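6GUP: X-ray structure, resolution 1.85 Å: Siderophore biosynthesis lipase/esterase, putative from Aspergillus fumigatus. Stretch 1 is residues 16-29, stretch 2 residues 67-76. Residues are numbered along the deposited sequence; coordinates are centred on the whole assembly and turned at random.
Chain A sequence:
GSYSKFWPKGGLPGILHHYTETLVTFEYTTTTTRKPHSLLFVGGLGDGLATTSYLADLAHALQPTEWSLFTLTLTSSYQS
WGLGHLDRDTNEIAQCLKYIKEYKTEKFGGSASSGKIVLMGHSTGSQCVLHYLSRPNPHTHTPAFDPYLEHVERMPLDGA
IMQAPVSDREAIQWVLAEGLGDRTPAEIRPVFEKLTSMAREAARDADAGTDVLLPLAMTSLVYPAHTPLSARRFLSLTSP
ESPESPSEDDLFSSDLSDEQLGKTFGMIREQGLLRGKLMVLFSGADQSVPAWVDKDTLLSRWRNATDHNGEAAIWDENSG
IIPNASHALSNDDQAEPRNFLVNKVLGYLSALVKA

Stretch 1 16-29: LHHYTETLVTFEYT
Stretch 2 67-76: WSLFTLTLTS

Residues 16-29 and 67-76 meet chiefly through two neighbouring strands, burying 714 Å² in total. Strands 24-28 and 67-72 run antiparallel, with 154° between their N-to-C directions and a closest axial approach of 4.5 Å. Both are extended, with phi from -83° to -149° and psi from 120° to 163°. The register pairs Thr 25 with Leu 72, Phe 26 with Thr 71, Glu 27 with Phe 70 and Tyr 28 with Leu 69. Phe 26 and Thr 71 form a hydrogen-bonded pair, Phe 26 N donating to Thr 71 O (2.8 Å) and Thr 71 N to Phe 26 O (3.0 Å).

Tyr 28 gives up the most surface. Its side chain is in the m rotamer (chi1 -68°, chi2 71°), and Leu 69 CD2 lies over one face of the ring, 3.9 Å from Tyr 28 CD1; Leu 69 is t,p. Thr 71 CG2 meets the ring at its edge, 3.7 Å from Tyr 28 CE1. Along the backbone, Tyr 28 N donates to Leu 69 O at 2.8 Å. On the return side a water intervenes, donating to Tyr 28 O (2.7 Å) and accepting from Leu 69 N (3.0 Å).

Phe 70 lies on the other face of the sheet, with Thr 25, Glu 27 and Leu 72. In its m rotamer (chi1 -71°, chi2 80°) it receives the extended Glu 27 side chain (t,t, chi3 14°) over one face, Glu 27 CG standing 3.9 Å from the Phe 70 ring centroid. The carboxylate is held beyond the ring: Ser 68 OG (chi1 p) donates to Glu 27 OE2 at 3.0 Å, while His 17 NE2 donates to Glu 27 OE1 at 3.0 Å. The His 17 ring (chi1 m, chi2 -95°) is oblique to that of Phe 70, planes at 42° and centroids 5.8 Å apart. At the Phe 70 ring edge sits Thr 25 OG1, 3.5 Å from Phe 70 CD2; its t rotamer lets Thr 25 OG1 donate to Thr 71 O at 2.6 Å, so this carbonyl accepts from both Thr 25 and Phe 26.

Thr 73, just past the strand, extends the pairing. Thr 73 N donates to Val 24 O (3.0 Å), but the reciprocal acceptor is a side chain: in the p rotamer, Thr 73 OG1 accepts from Val 24 N at 3.0 Å. Tyr 19 (chi1 p, chi2 89°) closes this end, Tyr 19 OH donating to Thr 73 O at 2.7 Å.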

# COMPACT_ATOMS: atom_id res chain seq x y z
N LEU A 16 11.13 2.00 -9.15
CA LEU A 16 10.60 2.00 -7.79
C LEU A 16 11.66 2.54 -6.83
O LEU A 16 12.74 1.96 -6.69
CB LEU A 16 10.19 0.59 -7.36
CG LEU A 16 9.43 0.47 -6.03
CD1 LEU A 16 8.07 1.14 -6.11
CD2 LEU A 16 9.28 -0.99 -5.64
N HIS A 17 11.34 3.67 -6.18
CA HIS A 17 12.23 4.32 -5.22
C HIS A 17 11.77 4.09 -3.79
O HIS A 17 10.60 3.77 -3.56
CB HIS A 17 12.27 5.82 -5.46
CG HIS A 17 12.63 6.20 -6.86
ND1 HIS A 17 13.91 6.52 -7.24
CD2 HIS A 17 11.87 6.33 -7.98
CE1 HIS A 17 13.93 6.82 -8.53
NE2 HIS A 17 12.70 6.71 -9.00
N HIS A 18 12.69 4.26 -2.85
CA HIS A 18 12.38 4.29 -1.42
C HIS A 18 12.73 5.67 -0.88
O HIS A 18 13.91 5.99 -0.74
CB HIS A 18 13.18 3.21 -0.68
CG HIS A 18 12.46 1.90 -0.54
ND1 HIS A 18 11.91 1.48 0.65
CD2 HIS A 18 12.20 0.92 -1.44
CE1 HIS A 18 11.35 0.31 0.48
NE2 HIS A 18 11.51 -0.06 -0.78
N TYR A 19 11.71 6.49 -0.61
CA TYR A 19 11.93 7.82 -0.01
C TYR A 19 12.02 7.76 1.52
O TYR A 19 12.60 8.66 2.14
CB TYR A 19 10.90 8.85 -0.52
CG TYR A 19 9.48 8.73 0.01
CD1 TYR A 19 9.10 9.39 1.18
CD2 TYR A 19 8.51 8.01 -0.69
CE1 TYR A 19 7.80 9.30 1.66
CE2 TYR A 19 7.21 7.92 -0.22
CZ TYR A 19 6.85 8.56 0.95
OH TYR A 19 5.57 8.48 1.42
N THR A 20 11.43 6.73 2.12
CA THR A 20 11.79 6.29 3.48
C THR A 20 12.12 4.79 3.40
O THR A 20 12.05 4.19 2.33
CB THR A 20 10.65 6.52 4.51
OG1 THR A 20 9.60 5.57 4.33
CG2 THR A 20 10.09 7.93 4.40
N GLU A 21 12.48 4.20 4.54
CA GLU A 21 12.72 2.75 4.60
C GLU A 21 11.42 1.95 4.40
O GLU A 21 11.46 0.84 3.86
CB GLU A 21 13.38 2.36 5.94
CG GLU A 21 14.75 2.97 6.19
CD GLU A 21 15.84 2.42 5.28
OE1 GLU A 21 16.61 1.55 5.74
OE2 GLU A 21 15.92 2.84 4.11
N THR A 22 10.29 2.52 4.83
CA THR A 22 8.97 1.88 4.73
C THR A 22 8.18 2.28 3.47
O THR A 22 7.41 1.47 2.95
CB THR A 22 8.12 2.22 5.97
OG1 THR A 22 8.86 1.90 7.16
CG2 THR A 22 6.79 1.46 5.98
N LEU A 23 8.36 3.51 3.00
CA LEU A 23 7.49 4.09 1.97
C LEU A 23 8.19 4.25 0.62
O LEU A 23 9.38 4.57 0.57
CB LEU A 23 6.95 5.44 2.46
CG LEU A 23 6.21 5.41 3.80
CD1 LEU A 23 5.98 6.81 4.35
CD2 LEU A 23 4.89 4.66 3.67
N VAL A 24 7.43 4.04 -0.45
CA VAL A 24 7.97 4.03 -1.82
C VAL A 24 7.28 5.05 -2.73
O VAL A 24 6.14 5.46 -2.47
CB VAL A 24 7.87 2.64 -2.49
CG1 VAL A 24 8.75 1.63 -1.75
CG2 VAL A 24 6.44 2.13 -2.59
N THR A 25 7.99 5.45 -3.78
CA THR A 25 7.42 6.24 -4.86
C THR A 25 7.85 5.64 -6.20
O THR A 25 9.03 5.32 -6.40
CB THR A 25 7.79 7.75 -4.75
OG1 THR A 25 7.21 8.47 -5.84
CG2 THR A 25 9.30 7.98 -4.75
N PHE A 26 6.88 5.45 -7.10
CA PHE A 26 7.11 4.84 -8.41
C PHE A 26 7.20 5.91 -9.49
O PHE A 26 6.24 6.65 -9.70
CB PHE A 26 6.00 3.84 -8.75
CG PHE A 26 6.09 3.30 -10.15
CD1 PHE A 26 7.07 2.38 -10.50
CD2 PHE A 26 5.18 3.71 -11.12
CE1 PHE A 26 7.15 1.89 -11.79
CE2 PHE A 26 5.26 3.21 -12.42
CZ PHE A 26 6.24 2.30 -12.75
N GLU A 27 8.34 5.97 -10.17
CA GLU A 27 8.58 6.91 -11.26
C GLU A 27 8.27 6.23 -12.58
O GLU A 27 8.84 5.19 -12.88
CB GLU A 27 10.04 7.36 -11.25
CG GLU A 27 10.39 8.43 -12.28
CD GLU A 27 11.86 8.82 -12.28
OE1 GLU A 27 12.69 8.11 -11.67
OE2 GLU A 27 12.19 9.86 -12.89
N TYR A 28 7.39 6.84 -13.38
CA TYR A 28 7.04 6.31 -14.70
C TYR A 28 8.10 6.78 -15.68
O TYR A 28 8.32 7.98 -15.82
CB TYR A 28 5.67 6.82 -15.17
CG TYR A 28 4.50 6.28 -14.38
CD1 TYR A 28 4.26 6.70 -13.07
CD2 TYR A 28 3.60 5.38 -14.96
CE1 TYR A 28 3.18 6.22 -12.35
CE2 TYR A 28 2.51 4.90 -14.24
CZ TYR A 28 2.31 5.32 -12.93
OH TYR A 28 1.23 4.85 -12.22
N THR A 29 8.77 5.84 -16.34
CA THR A 29 9.80 6.18 -17.32
C THR A 29 10.11 5.02 -18.25
O THR A 29 10.24 3.87 -17.81
CB THR A 29 11.10 6.70 -16.65
OG1 THR A 29 12.09 6.99 -17.66
CG2 THR A 29 11.68 5.68 -15.66
N TRP A 67 9.32 16.39 -18.06
CA TRP A 67 8.69 16.00 -16.80
C TRP A 67 8.60 14.48 -16.69
O TRP A 67 8.24 13.82 -17.67
CB TRP A 67 7.27 16.57 -16.73
CG TRP A 67 7.22 18.06 -16.73
CD1 TRP A 67 7.24 18.88 -17.82
CD2 TRP A 67 7.12 18.91 -15.58
NE1 TRP A 67 7.17 20.19 -17.42
CE2 TRP A 67 7.10 20.24 -16.06
CE3 TRP A 67 7.05 18.68 -14.20
CZ2 TRP A 67 7.01 21.34 -15.19
CZ3 TRP A 67 6.97 19.77 -13.34
CH2 TRP A 67 6.95 21.09 -13.85
N SER A 68 8.92 13.95 -15.52
CA SER A 68 8.65 12.54 -15.20
C SER A 68 7.58 12.47 -14.11
O SER A 68 7.57 13.28 -13.17
CB SER A 68 9.93 11.81 -14.76
OG SER A 68 10.34 12.20 -13.47
N LEU A 69 6.68 11.49 -14.24
CA LEU A 69 5.55 11.33 -13.33
C LEU A 69 5.93 10.41 -12.17
O LEU A 69 6.52 9.35 -12.39
CB LEU A 69 4.36 10.73 -14.10
CG LEU A 69 3.07 10.41 -13.35
CD1 LEU A 69 2.43 11.67 -12.79
CD2 LEU A 69 2.10 9.69 -14.27
N PHE A 70 5.59 10.83 -10.95
CA PHE A 70 5.73 10.00 -9.75
C PHE A 70 4.37 9.75 -9.11
O PHE A 70 3.50 10.63 -9.12
CB PHE A 70 6.60 10.69 -8.71
CG PHE A 70 8.06 10.76 -9.06
CD1 PHE A 70 8.52 11.74 -9.94
CD2 PHE A 70 8.97 9.88 -8.50
CE1 PHE A 70 9.87 11.82 -10.26
CE2 PHE A 70 10.32 9.96 -8.81
CZ PHE A 70 10.77 10.93 -9.70
N THR A 71 4.19 8.56 -8.57
CA THR A 71 3.10 8.24 -7.64
C THR A 71 3.74 7.69 -6.38
O THR A 71 4.91 7.31 -6.41
CB THR A 71 2.13 7.21 -8.23
OG1 THR A 71 2.84 6.02 -8.59
CG2 THR A 71 1.43 7.76 -9.46
N LEU A 72 3.01 7.65 -5.26
CA LEU A 72 3.59 7.23 -3.99
C LEU A 72 2.63 6.54 -3.03
O LEU A 72 1.41 6.64 -3.17
CB LEU A 72 4.26 8.41 -3.27
CG LEU A 72 3.41 9.33 -2.38
CD1 LEU A 72 4.30 10.38 -1.71
CD2 LEU A 72 2.29 10.00 -3.16
N THR A 73 3.23 5.84 -2.06
CA THR A 73 2.51 5.28 -0.92
C THR A 73 2.71 6.18 0.29
O THR A 73 3.77 6.78 0.46
CB THR A 73 3.02 3.87 -0.56
OG1 THR A 73 4.42 3.91 -0.25
CG2 THR A 73 2.78 2.90 -1.71
N LEU A 74 1.67 6.25 1.11
CA LEU A 74 1.70 6.93 2.40
C LEU A 74 1.36 5.87 3.45
O LEU A 74 1.08 4.72 3.10
CB LEU A 74 0.67 8.06 2.42
CG LEU A 74 0.72 9.07 1.27
CD1 LEU A 74 -0.54 9.92 1.22
CD2 LEU A 74 1.95 9.96 1.37
N THR A 75 1.38 6.25 4.72
CA THR A 75 0.87 5.37 5.79
C THR A 75 -0.65 5.23 5.65
O THR A 75 -1.20 4.17 5.91
CB THR A 75 1.24 5.91 7.19
OG1 THR A 75 2.66 6.03 7.30
CG2 THR A 75 0.73 4.98 8.30
N SER A 76 -1.30 6.32 5.23
CA SER A 76 -2.74 6.32 4.98
C SER A 76 -3.19 5.47 3.78
O SER A 76 -4.38 5.14 3.68
CB SER A 76 -3.23 7.76 4.79
OG SER A 76 -2.95 8.52 5.94
O HOH W 1 5.03 1.51 1.36
O HOH W 2 6.66 9.89 -16.73